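Local coordinates for peptidase M16 inactive domain family protein (Pseudomonas fluorescens, PDB 3GWB) that is of uncertain function but belongs to the M16 peptidase family and may take part in metal-dependent hydrolysis, at residues 35-40 / 364-369; 19-24 / 192-197; 252-257 / 325-330; 158-163 / 231-236. All blocks are in the same frame, centred on the assembly; numbering follows the deposited sequence.

How the contacts relate
The four contacts illustrate how two sheet-based halves of one chain are built and joined. Contact 1 brings a helix from the C-terminal part onto the first sheet, and contact 2 ties two strand entrances of that sheet; their centres lie about 19 Å apart, and Leu40 CB rests 3.9 Å from Val197 CG2. Contact 3 packs the second sheet on its own helix, while contact 4 sets the end of helix 147-160 against the linker into that sheet; these centres are about 20 Å apart. Contacts 1 and 3 are centred about 37 Å apart, whereas contacts 2 and 4 come within about 13 Å at their nearest atoms. None is tied to a known catalytic site.

Contact 1 (35-40 / 364-369); sequences MFDLRL and SNADIV
Asp37 OD2 takes a hydrogen bond of 2.6 Å from a water that in turn accepts one from Asn365 ND2, at 3.1 Å, so the strand and the first turn of the helix share a polar bridge. The carboxylate and amide planes stand nearly perpendicular, 88° apart. With CG anti to the carbonyl carbon (chi1 -71°), the carboxylate of Asp37 starts out toward the helix; its OD1 lies 3.0 Å from Ala366 N, at an angle too poor for a hydrogen bond, although the nearby helix start may still suit the negative charge. An alanine at Asp37 would probably leave the water without its acceptor on the strand and open a gap beside Asn365 CB and Ala366. Farther along, contact turns apolar. Val369 CG2 meets Arg39 CB at 3.7 Å, while CG1 of the same valine approaches Asp37 CB and Arg39 CD, the arginine chain running extended past it. Ser364 caps the helix through a weak bond from Asp367 N to its OG, and that hydroxyl also pairs with Asp367 OD2 at 2.9 Å. Phe36 and Leu38 point the other way, onto helix 105-120. Strand and helix segments run within 26° of parallel, their axes 8.2 Å apart. A helix from the C-terminal half thus lies on the sheet of the N-terminal half, consistent with the paired alpha-beta halves of M16 proteins.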
loop_
_atom_site.group_PDB
_atom_site.type_symbol
_atom_site.label_atom_id
_atom_site.label_comp_id
_atom_site.label_asym_id
_atom_site.label_seq_id
_atom_site.Cartn_x
_atom_site.Cartn_y
_atom_site.Cartn_z
HETATM N N MSE A 35 0.731 3.022 -24.879
HETATM C CA MSE A 35 1.474 2.306 -23.854
HETATM C C MSE A 35 1.112 0.838 -23.877
HETATM O O MSE A 35 0.220 0.425 -24.611
HETATM C CB MSE A 35 1.176 2.901 -22.472
HETATM C CG MSE A 35 -0.290 3.218 -22.209
HETATM SE SE MSE A 35 -0.555 4.190 -20.674
HETATM C CE MSE A 35 0.960 5.188 -20.635
ATOM N N PHE A 36 1.805 0.042 -23.078
ATOM C CA PHE A 36 1.506 -1.379 -23.040
ATOM C C PHE A 36 1.950 -1.971 -21.717
ATOM O O PHE A 36 2.747 -1.368 -20.985
ATOM C CB PHE A 36 2.190 -2.107 -24.207
ATOM C CG PHE A 36 3.680 -2.229 -24.059
ATOM C CD1 PHE A 36 4.239 -3.319 -23.399
ATOM C CD2 PHE A 36 4.522 -1.248 -24.562
ATOM C CE1 PHE A 36 5.621 -3.425 -23.238
ATOM C CE2 PHE A 36 5.908 -1.340 -24.407
ATOM C CZ PHE A 36 6.458 -2.434 -23.745
ATOM N N ASP A 37 1.413 -3.149 -21.419
ATOM C CA ASP A 37 1.731 -3.862 -20.197
ATOM C C ASP A 37 2.331 -5.212 -20.546
ATOM O O ASP A 37 1.777 -5.951 -21.361
ATOM C CB ASP A 37 0.473 -4.085 -19.361
ATOM C CG ASP A 37 -0.050 -2.805 -18.745
ATOM O OD1 ASP A 37 -1.019 -2.873 -17.963
ATOM O OD2 ASP A 37 0.508 -1.732 -19.044
ATOM N N LEU A 38 3.477 -5.503 -19.936
ATOM C CA LEU A 38 4.170 -6.773 -20.116
ATOM C C LEU A 38 4.168 -7.438 -18.745
ATOM O O LEU A 38 4.570 -6.833 -17.751
ATOM C CB LEU A 38 5.610 -6.543 -20.587
ATOM C CG LEU A 38 6.564 -7.742 -20.612
ATOM C CD1 LEU A 38 6.027 -8.814 -21.548
ATOM C CD2 LEU A 38 7.950 -7.280 -21.069
ATOM N N ARG A 39 3.712 -8.681 -18.689
ATOM C CA ARG A 39 3.658 -9.395 -17.425
ATOM C C ARG A 39 4.253 -10.783 -17.606
ATOM O O ARG A 39 3.933 -11.489 -18.564
ATOM C CB ARG A 39 2.201 -9.483 -16.956
ATOM C CG ARG A 39 1.983 -10.015 -15.543
ATOM C CD ARG A 39 0.492 -9.984 -15.216
ATOM N NE ARG A 39 0.160 -10.538 -13.902
ATOM C CZ ARG A 39 0.347 -9.907 -12.747
ATOM N NH1 ARG A 39 0.868 -8.687 -12.727
ATOM N NH2 ARG A 39 -0.001 -10.497 -11.609
ATOM N N LEU A 40 5.149 -11.148 -16.698
ATOM C CA LEU A 40 5.804 -12.453 -16.727
ATOM C C LEU A 40 5.352 -13.229 -15.505
ATOM O O LEU A 40 5.484 -12.766 -14.372
ATOM C CB LEU A 40 7.328 -12.297 -16.705
ATOM C CG LEU A 40 8.081 -12.027 -18.015
ATOM C CD1 LEU A 40 7.396 -10.940 -18.828
ATOM C CD2 LEU A 40 9.518 -11.639 -17.684
ATOM N N SER A 364 -9.080 -2.361 -19.068
ATOM C CA SER A 364 -7.784 -1.722 -19.270
ATOM C C SER A 364 -6.716 -2.750 -19.597
ATOM O O SER A 364 -6.923 -3.953 -19.418
ATOM C CB SER A 364 -7.369 -0.972 -18.005
ATOM O OG SER A 364 -7.182 -1.877 -16.924
ATOM N N ASN A 365 -5.565 -2.273 -20.057
ATOM C CA ASN A 365 -4.467 -3.168 -20.383
ATOM C C ASN A 365 -4.032 -3.968 -19.149
ATOM O O ASN A 365 -3.769 -5.164 -19.249
ATOM C CB ASN A 365 -3.278 -2.379 -20.961
ATOM C CG ASN A 365 -3.601 -1.726 -22.299
ATOM O OD1 ASN A 365 -4.615 -2.031 -22.923
ATOM N ND2 ASN A 365 -2.731 -0.833 -22.749
ATOM N N ALA A 366 -3.985 -3.318 -17.984
ATOM C CA ALA A 366 -3.569 -3.993 -16.750
ATOM C C ALA A 366 -4.515 -5.122 -16.350
ATOM O O ALA A 366 -4.075 -6.187 -15.910
ATOM C CB ALA A 366 -3.465 -2.985 -15.600
ATOM N N ASP A 367 -5.817 -4.884 -16.487
ATOM C CA ASP A 367 -6.787 -5.909 -16.128
ATOM C C ASP A 367 -6.693 -7.078 -17.102
ATOM O O ASP A 367 -6.700 -8.234 -16.695
ATOM C CB ASP A 367 -8.207 -5.343 -16.131
ATOM C CG ASP A 367 -8.487 -4.463 -14.923
ATOM O OD1 ASP A 367 -8.214 -4.910 -13.784
ATOM O OD2 ASP A 367 -8.988 -3.331 -15.112
ATOM N N ILE A 368 -6.599 -6.767 -18.388
ATOM C CA ILE A 368 -6.504 -7.807 -19.414
ATOM C C ILE A 368 -5.225 -8.622 -19.244
ATOM O O ILE A 368 -5.265 -9.851 -19.207
ATOM C CB ILE A 368 -6.536 -7.198 -20.837
ATOM C CG1 ILE A 368 -7.840 -6.424 -21.043
ATOM C CG2 ILE A 368 -6.424 -8.297 -21.890
ATOM C CD1 ILE A 368 -9.089 -7.277 -20.899
ATOM N N VAL A 369 -4.089 -7.942 -19.122
ATOM C CA VAL A 369 -2.815 -8.639 -18.973
ATOM C C VAL A 369 -2.839 -9.578 -17.756
ATOM O O VAL A 369 -2.230 -10.652 -17.775
ATOM C CB VAL A 369 -1.638 -7.630 -18.863
ATOM C CG1 VAL A 369 -1.506 -7.102 -17.423
ATOM C CG2 VAL A 369 -0.350 -8.300 -19.336
HETATM O O HOH W 1 -0.603 0.052 -20.621
#

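Contact 2 (19-24 / 192-197)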
loop_
_atom_site.group_PDB
_atom_site.type_symbol
_atom_site.label_atom_id
_atom_site.label_comp_id
_atom_site.label_asym_id
_atom_site.label_seq_id
_atom_site.Cartn_x
_atom_site.Cartn_y
_atom_site.Cartn_z
ATOM N N THR A 19 7.849 -19.178 -27.631
ATOM C CA THR A 19 9.160 -18.705 -28.079
ATOM C C THR A 19 10.055 -19.929 -28.268
ATOM O O THR A 19 9.678 -21.048 -27.909
ATOM C CB THR A 19 9.831 -17.794 -27.033
ATOM O OG1 THR A 19 10.077 -18.551 -25.840
ATOM C CG2 THR A 19 8.945 -16.587 -26.715
ATOM N N ALA A 20 11.246 -19.717 -28.813
ATOM C CA ALA A 20 12.184 -20.817 -29.039
ATOM C C ALA A 20 12.615 -21.491 -27.738
ATOM O O ALA A 20 13.130 -22.610 -27.770
ATOM C CB ALA A 20 13.410 -20.314 -29.799
ATOM N N GLU A 21 12.416 -20.817 -26.598
ATOM C CA GLU A 21 12.781 -21.379 -25.292
ATOM C C GLU A 21 11.629 -22.130 -24.650
ATOM O O GLU A 21 11.768 -22.660 -23.550
ATOM C CB GLU A 21 13.216 -20.292 -24.304
ATOM C CG GLU A 21 14.564 -19.675 -24.550
ATOM C CD GLU A 21 14.598 -18.902 -25.838
ATOM O OE1 GLU A 21 13.568 -18.272 -26.169
ATOM O OE2 GLU A 21 15.648 -18.919 -26.512
ATOM N N GLY A 22 10.485 -22.156 -25.321
ATOM C CA GLY A 22 9.335 -22.851 -24.776
ATOM C C GLY A 22 8.443 -21.986 -23.899
ATOM O O GLY A 22 7.582 -22.503 -23.189
ATOM N N ALA A 23 8.643 -20.673 -23.929
ATOM C CA ALA A 23 7.810 -19.783 -23.127
ATOM C C ALA A 23 6.449 -19.577 -23.803
ATOM O O ALA A 23 6.362 -19.390 -25.019
ATOM C CB ALA A 23 8.511 -18.431 -22.924
ATOM N N LYS A 24 5.385 -19.609 -23.010
ATOM C CA LYS A 24 4.050 -19.403 -23.551
ATOM C C LYS A 24 3.792 -17.901 -23.650
ATOM O O LYS A 24 3.948 -17.180 -22.670
ATOM C CB LYS A 24 3.008 -20.031 -22.628
ATOM C CG LYS A 24 3.269 -21.482 -22.286
ATOM C CD LYS A 24 2.264 -21.998 -21.254
ATOM C CE LYS A 24 0.843 -21.986 -21.802
ATOM N NZ LYS A 24 0.732 -22.856 -23.003
ATOM N N TYR A 192 13.272 -19.386 -12.665
ATOM C CA TYR A 192 13.058 -18.297 -13.604
ATOM C C TYR A 192 13.486 -18.664 -15.020
ATOM O O TYR A 192 13.639 -17.802 -15.886
ATOM C CB TYR A 192 13.766 -17.031 -13.115
ATOM C CG TYR A 192 13.014 -16.352 -11.980
ATOM C CD1 TYR A 192 12.960 -16.931 -10.710
ATOM C CD2 TYR A 192 12.309 -15.170 -12.193
ATOM C CE1 TYR A 192 12.221 -16.353 -9.685
ATOM C CE2 TYR A 192 11.562 -14.578 -11.167
ATOM C CZ TYR A 192 11.524 -15.181 -9.920
ATOM O OH TYR A 192 10.779 -14.614 -8.913
ATOM N N ALA A 193 13.668 -19.961 -15.256
ATOM C CA ALA A 193 14.052 -20.451 -16.577
ATOM C C ALA A 193 12.935 -20.112 -17.573
ATOM O O ALA A 193 11.750 -20.120 -17.229
ATOM C CB ALA A 193 14.295 -21.967 -16.530
ATOM N N ALA A 194 13.320 -19.805 -18.804
ATOM C CA ALA A 194 12.369 -19.442 -19.847
ATOM C C ALA A 194 11.250 -20.464 -20.049
ATOM O O ALA A 194 10.104 -20.098 -20.306
ATOM C CB ALA A 194 13.114 -19.215 -21.151
ATOM N N GLY A 195 11.576 -21.747 -19.940
ATOM C CA GLY A 195 10.555 -22.764 -20.118
ATOM C C GLY A 195 9.537 -22.787 -18.990
ATOM O O GLY A 195 8.507 -23.453 -19.093
ATOM N N ASN A 196 9.816 -22.045 -17.919
ATOM C CA ASN A 196 8.943 -21.998 -16.744
ATOM C C ASN A 196 8.161 -20.689 -16.622
ATOM O O ASN A 196 7.605 -20.387 -15.564
ATOM C CB ASN A 196 9.799 -22.195 -15.480
ATOM C CG ASN A 196 8.984 -22.611 -14.274
ATOM O OD1 ASN A 196 8.194 -23.550 -14.345
ATOM N ND2 ASN A 196 9.188 -21.924 -13.147
ATOM N N VAL A 197 8.111 -19.914 -17.699
ATOM C CA VAL A 197 7.412 -18.635 -17.647
ATOM C C VAL A 197 6.303 -18.445 -18.677
ATOM O O VAL A 197 6.308 -19.051 -19.753
ATOM C CB VAL A 197 8.411 -17.463 -17.815
ATOM C CG1 VAL A 197 8.826 -17.348 -19.284
ATOM C CG2 VAL A 197 7.781 -16.148 -17.308
#
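Glu21 lays the root of its side chain over the Ala194 methyl: CB comes within 3.3 Å of Ala194 CB, a tight fit, and CG follows at 3.7 Å from the same methyl. Its chain then bends (chi2 66°) and leads the carboxylate away from the 192-197 segment, to where OE1 is hydrogen-bonded to Ser218 OG on helix 207-220. Beside this overlap the two backbones come close at a pair of glycines. Glu21 O lies 3.6 Å from Gly195 CA, and the absence of a side chain on Gly195 goes with this close approach. Gly22 has a need of its own for glycine, since at its positive phi of 90° a CB would jam against the preceding carbonyl oxygen. That conformation completes a type I turn followed by a G1 bulge, the compact hairpin connection between strands 15-18 and 24-29: Gly22 N bonds to Thr19 O, and Thr19 N to Ala23 O. Inside the turn Thr19 OG1 accepts from Ala23 N at 3.2 Å and, weakly, from Glu21 N; it is also hydrogen-bonded to Ser218 OG, which therefore ties Thr19 to Glu21. Nearer the strands, Ala23 CB touches Ala194 O at 3.5 Å and Val197 CG1 at 3.8 Å. Val197 also packs on Leu40 and Phe42 of strand 35-42. A weak hydrogen bond of 3.4 Å from Lys24 N to Val197 O begins the parallel pairing of strands 24-29 and 197-203, which continues between Lys24 and Ile199.

Contact 3 (252-257 / 325-330)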
loop_
_atom_site.group_PDB
_atom_site.type_symbol
_atom_site.label_atom_id
_atom_site.label_comp_id
_atom_site.label_asym_id
_atom_site.label_seq_id
_atom_site.Cartn_x
_atom_site.Cartn_y
_atom_site.Cartn_z
ATOM N N LEU A 252 -12.152 -14.543 13.642
ATOM C CA LEU A 252 -12.757 -15.823 13.295
ATOM C C LEU A 252 -12.453 -16.191 11.847
ATOM O O LEU A 252 -12.661 -15.390 10.937
ATOM C CB LEU A 252 -14.277 -15.751 13.469
ATOM C CG LEU A 252 -14.870 -15.465 14.848
ATOM C CD1 LEU A 252 -16.361 -15.184 14.694
ATOM C CD2 LEU A 252 -14.627 -16.652 15.773
HETATM N N MSE A 253 -11.974 -17.410 11.635
HETATM C CA MSE A 253 -11.668 -17.873 10.290
HETATM C C MSE A 253 -12.162 -19.299 10.109
HETATM O O MSE A 253 -11.891 -20.170 10.936
HETATM C CB MSE A 253 -10.161 -17.820 10.039
HETATM C CG MSE A 253 -9.549 -16.449 10.220
HETATM SE SE MSE A 253 -7.861 -16.445 9.611
HETATM C CE MSE A 253 -8.144 -16.491 7.871
ATOM N N LEU A 254 -12.903 -19.526 9.032
ATOM C CA LEU A 254 -13.428 -20.848 8.722
ATOM C C LEU A 254 -12.942 -21.172 7.326
ATOM O O LEU A 254 -12.853 -20.285 6.479
ATOM C CB LEU A 254 -14.958 -20.861 8.745
ATOM C CG LEU A 254 -15.663 -20.442 10.035
ATOM C CD1 LEU A 254 -15.624 -18.927 10.170
ATOM C CD2 LEU A 254 -17.109 -20.922 10.002
ATOM N N ALA A 255 -12.633 -22.438 7.074
ATOM C CA ALA A 255 -12.140 -22.814 5.765
ATOM C C ALA A 255 -12.128 -24.310 5.525
ATOM O O ALA A 255 -12.275 -25.110 6.447
ATOM C CB ALA A 255 -10.723 -22.257 5.571
ATOM N N GLN A 256 -11.950 -24.659 4.256
ATOM C CA GLN A 256 -11.862 -26.033 3.797
ATOM C C GLN A 256 -11.300 -25.924 2.399
ATOM O O GLN A 256 -11.190 -24.818 1.863
ATOM C CB GLN A 256 -13.233 -26.710 3.780
ATOM C CG GLN A 256 -14.326 -25.977 3.028
ATOM C CD GLN A 256 -15.647 -26.733 3.088
ATOM O OE1 GLN A 256 -15.877 -27.677 2.321
ATOM N NE2 GLN A 256 -16.508 -26.342 4.019
ATOM N N LEU A 257 -10.926 -27.052 1.809
ATOM C CA LEU A 257 -10.363 -27.028 0.472
ATOM C C LEU A 257 -11.392 -26.573 -0.547
ATOM O O LEU A 257 -12.522 -27.058 -0.563
ATOM C CB LEU A 257 -9.837 -28.412 0.090
ATOM C CG LEU A 257 -8.638 -28.916 0.894
ATOM C CD1 LEU A 257 -8.198 -30.279 0.360
ATOM C CD2 LEU A 257 -7.498 -27.913 0.784
ATOM N N GLY A 325 -21.198 -16.748 19.899
ATOM C CA GLY A 325 -22.478 -16.732 19.217
ATOM C C GLY A 325 -22.376 -16.379 17.743
ATOM O O GLY A 325 -23.113 -16.913 16.916
ATOM N N THR A 326 -21.460 -15.476 17.412
ATOM C CA THR A 326 -21.281 -15.054 16.031
ATOM C C THR A 326 -20.790 -16.202 15.154
ATOM O O THR A 326 -21.202 -16.326 14.000
ATOM C CB THR A 326 -20.293 -13.873 15.941
ATOM O OG1 THR A 326 -20.750 -12.811 16.788
ATOM C CG2 THR A 326 -20.211 -13.350 14.511
ATOM N N LEU A 327 -19.916 -17.041 15.698
ATOM C CA LEU A 327 -19.389 -18.177 14.951
ATOM C C LEU A 327 -20.502 -19.161 14.604
ATOM O O LEU A 327 -20.519 -19.728 13.513
ATOM C CB LEU A 327 -18.300 -18.895 15.757
ATOM C CG LEU A 327 -17.722 -20.166 15.117
ATOM C CD1 LEU A 327 -17.033 -19.826 13.807
ATOM C CD2 LEU A 327 -16.738 -20.824 16.076
ATOM N N LYS A 328 -21.423 -19.372 15.544
ATOM C CA LYS A 328 -22.542 -20.280 15.326
ATOM C C LYS A 328 -23.423 -19.712 14.228
ATOM O O LYS A 328 -23.883 -20.443 13.354
ATOM C CB LYS A 328 -23.381 -20.427 16.597
ATOM C CG LYS A 328 -22.617 -20.905 17.815
ATOM C CD LYS A 328 -22.138 -22.336 17.664
ATOM C CE LYS A 328 -21.439 -22.816 18.934
ATOM N NZ LYS A 328 -22.314 -22.698 20.133
ATOM N N LEU A 329 -23.662 -18.404 14.293
ATOM C CA LEU A 329 -24.491 -17.715 13.310
ATOM C C LEU A 329 -23.919 -17.870 11.906
ATOM O O LEU A 329 -24.632 -18.251 10.982
ATOM C CB LEU A 329 -24.608 -16.221 13.655
ATOM C CG LEU A 329 -25.264 -15.287 12.628
ATOM C CD1 LEU A 329 -26.721 -15.680 12.422
ATOM C CD2 LEU A 329 -25.160 -13.837 13.100
ATOM N N VAL A 330 -22.633 -17.571 11.751
ATOM C CA VAL A 330 -21.987 -17.681 10.446
ATOM C C VAL A 330 -22.130 -19.100 9.910
ATOM O O VAL A 330 -22.445 -19.301 8.737
ATOM C CB VAL A 330 -20.487 -17.318 10.533
ATOM C CG1 VAL A 330 -19.782 -17.670 9.234
ATOM C CG2 VAL A 330 -20.338 -15.833 10.805
#
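Leu254 and Leu327 supply the closest methyl contacts of this apolar interface. In Leu327 the first torsion, with CG anti to the backbone N (chi1 176°), carries CG toward the strand. Its CD1 lies 4.0 Å from Leu254 CD2, at the forked end of that side chain, and equally near CD1. One helical turn on, Val330 CG1 approaches Leu254 CD2 at 4.3 Å, so that this leucine end meets two residues of the helix. Leu252 divides its methyls differently: CD2 faces Leu327 CB at 4.3 Å, while CD1 lies near Thr326 CG2 and the Leu327 backbone N. All of these are van der Waals contacts at comfortable distances. Polar bonding is confined to each element's own surroundings. Thr326 OG1 bonds back to Met322 O, leaving its methyl to face the strand, and the Leu252 and Leu254 backbones pair with strand 311-319. Val289 of helix 284-292 adds a further apolar neighbour to Thr326 and Val330. The segment axes are 10.1 Å apart and 28° from parallel. While Met253 and Ala255 on the other face of the strand meet helix 147-160 from the N-terminal half, helix 323-340 forms the sheet's own helical layer, as in the two-layer alpha-beta unit of M16 proteins.

Contact 4 (158-163 / 231-236)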
loop_
_atom_site.group_PDB
_atom_site.type_symbol
_atom_site.label_atom_id
_atom_site.label_comp_id
_atom_site.label_asym_id
_atom_site.label_seq_id
_atom_site.Cartn_x
_atom_site.Cartn_y
_atom_site.Cartn_z
ATOM N N ARG A 158 -3.388 -26.402 9.285
ATOM C CA ARG A 158 -4.391 -27.441 9.508
ATOM C C ARG A 158 -5.017 -27.909 8.200
ATOM O O ARG A 158 -5.335 -29.084 8.030
ATOM C CB ARG A 158 -5.485 -26.915 10.444
ATOM C CG ARG A 158 -5.061 -26.794 11.905
ATOM C CD ARG A 158 -5.996 -25.878 12.678
ATOM N NE ARG A 158 -5.632 -25.787 14.089
ATOM C CZ ARG A 158 -6.036 -26.645 15.019
ATOM N NH1 ARG A 158 -6.825 -27.657 14.687
ATOM N NH2 ARG A 158 -5.641 -26.501 16.278
ATOM N N LEU A 159 -5.173 -26.975 7.269
ATOM C CA LEU A 159 -5.778 -27.252 5.972
ATOM C C LEU A 159 -4.898 -28.073 5.028
ATOM O O LEU A 159 -5.372 -29.015 4.388
ATOM C CB LEU A 159 -6.128 -25.925 5.292
ATOM C CG LEU A 159 -7.522 -25.690 4.709
ATOM C CD1 LEU A 159 -8.556 -25.742 5.815
ATOM C CD2 LEU A 159 -7.563 -24.325 4.020
ATOM N N TYR A 160 -3.619 -27.715 4.943
ATOM C CA TYR A 160 -2.687 -28.385 4.032
ATOM C C TYR A 160 -1.633 -29.334 4.618
ATOM O O TYR A 160 -0.939 -30.018 3.868
ATOM C CB TYR A 160 -1.986 -27.321 3.190
ATOM C CG TYR A 160 -2.896 -26.644 2.196
ATOM C CD1 TYR A 160 -3.199 -27.254 0.983
ATOM C CD2 TYR A 160 -3.460 -25.397 2.467
ATOM C CE1 TYR A 160 -4.039 -26.646 0.054
ATOM C CE2 TYR A 160 -4.310 -24.775 1.535
ATOM C CZ TYR A 160 -4.590 -25.413 0.332
ATOM O OH TYR A 160 -5.420 -24.827 -0.599
ATOM N N GLY A 161 -1.491 -29.371 5.937
ATOM C CA GLY A 161 -0.506 -30.265 6.532
ATOM C C GLY A 161 0.909 -30.115 5.982
ATOM O O GLY A 161 1.540 -29.070 6.158
ATOM N N THR A 162 1.419 -31.151 5.318
ATOM C CA THR A 162 2.775 -31.108 4.769
ATOM C C THR A 162 2.824 -30.646 3.317
ATOM O O THR A 162 3.893 -30.610 2.698
ATOM C CB THR A 162 3.471 -32.485 4.863
ATOM O OG1 THR A 162 2.614 -33.497 4.319
ATOM C CG2 THR A 162 3.794 -32.821 6.304
ATOM N N HIS A 163 1.663 -30.301 2.776
ATOM C CA HIS A 163 1.568 -29.840 1.400
ATOM C C HIS A 163 2.316 -28.510 1.252
ATOM O O HIS A 163 2.306 -27.683 2.163
ATOM C CB HIS A 163 0.102 -29.652 1.024
ATOM C CG HIS A 163 -0.105 -29.259 -0.400
ATOM N ND1 HIS A 163 -0.201 -30.180 -1.418
ATOM C CD2 HIS A 163 -0.198 -28.041 -0.981
ATOM C CE1 HIS A 163 -0.348 -29.547 -2.567
ATOM N NE2 HIS A 163 -0.349 -28.247 -2.331
ATOM N N GLU A 231 1.369 -31.578 -6.524
ATOM C CA GLU A 231 0.308 -32.562 -6.368
ATOM C C GLU A 231 -0.863 -31.992 -5.583
ATOM O O GLU A 231 -0.757 -30.925 -4.985
ATOM C CB GLU A 231 0.854 -33.810 -5.673
ATOM C CG GLU A 231 2.064 -34.405 -6.378
ATOM C CD GLU A 231 2.343 -35.838 -5.974
ATOM O OE1 GLU A 231 2.502 -36.098 -4.758
ATOM O OE2 GLU A 231 2.408 -36.703 -6.879
ATOM N N GLN A 232 -1.985 -32.703 -5.601
ATOM C CA GLN A 232 -3.184 -32.273 -4.889
ATOM C C GLN A 232 -3.087 -32.605 -3.406
ATOM O O GLN A 232 -2.573 -33.655 -3.034
ATOM C CB GLN A 232 -4.418 -32.956 -5.481
ATOM C CG GLN A 232 -4.804 -32.447 -6.854
ATOM C CD GLN A 232 -5.456 -31.077 -6.800
ATOM O OE1 GLN A 232 -5.044 -30.209 -6.028
ATOM N NE2 GLN A 232 -6.471 -30.873 -7.630
ATOM N N PRO A 233 -3.593 -31.710 -2.539
ATOM C CA PRO A 233 -3.558 -31.926 -1.091
ATOM C C PRO A 233 -4.586 -32.969 -0.676
ATOM O O PRO A 233 -5.501 -33.288 -1.436
ATOM C CB PRO A 233 -3.892 -30.546 -0.535
ATOM C CG PRO A 233 -4.892 -30.042 -1.530
ATOM C CD PRO A 233 -4.251 -30.428 -2.861
ATOM N N ALA A 234 -4.429 -33.509 0.525
ATOM C CA ALA A 234 -5.369 -34.493 1.034
ATOM C C ALA A 234 -6.474 -33.733 1.751
ATOM O O ALA A 234 -6.243 -32.640 2.267
ATOM C CB ALA A 234 -4.676 -35.429 2.001
ATOM N N GLU A 235 -7.672 -34.306 1.772
ATOM C CA GLU A 235 -8.804 -33.680 2.452
ATOM C C GLU A 235 -8.533 -33.685 3.951
ATOM O O GLU A 235 -8.458 -34.746 4.563
ATOM C CB GLU A 235 -10.087 -34.468 2.178
ATOM C CG GLU A 235 -10.651 -34.294 0.781
ATOM C CD GLU A 235 -11.345 -32.961 0.609
ATOM O OE1 GLU A 235 -10.685 -31.919 0.815
ATOM O OE2 GLU A 235 -12.549 -32.955 0.274
ATOM N N PRO A 236 -8.382 -32.502 4.563
ATOM C CA PRO A 236 -8.123 -32.445 6.001
ATOM C C PRO A 236 -9.384 -32.773 6.799
ATOM O O PRO A 236 -10.498 -32.582 6.312
ATOM C CB PRO A 236 -7.685 -31.003 6.204
ATOM C CG PRO A 236 -8.561 -30.283 5.232
ATOM C CD PRO A 236 -8.459 -31.145 3.994
HETATM O O HOH W 2 -4.267 -31.528 3.715
HETATM O O HOH W 3 -2.170 -32.536 2.196
#
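Where helix 147-160 ends in a type II' turn from Tyr160 to His163, it is met by Pro233 and Pro236 of the extended segment leading to strand 239-244. Pro233 makes the central contact, touching both rings. Its CB sits over one face of the His163 ring in a CH-pi contact, 4.1 Å from the centroid and 22° off the ring normal. Tyr160 meets the same proline at its ring edge, with CD1 3.7 Å from Pro233 CB, and the two side chains lie alongside each other, pointing the same way. An alanine at His163 would probably open a gap beside Pro233 CB and leave Tyr165 without its edge-to-face partner. The 231-236 segment belongs to the connection between helix 207-220, on the first half of the chain, and the second sheet, whose Leu257 packs on both prolines and on Tyr160. Pro236 rests on the last helical turn, its CG 3.5 Å from Leu159 O. Water bonds join the backbones: one water donates to Leu159 O at 2.8 Å and to Ala234 O at 2.7 Å, and another donates to Tyr160 O while accepting from Ala234 N at 3.0 Å. The Tyr160 hydroxyl is held by Arg309 O.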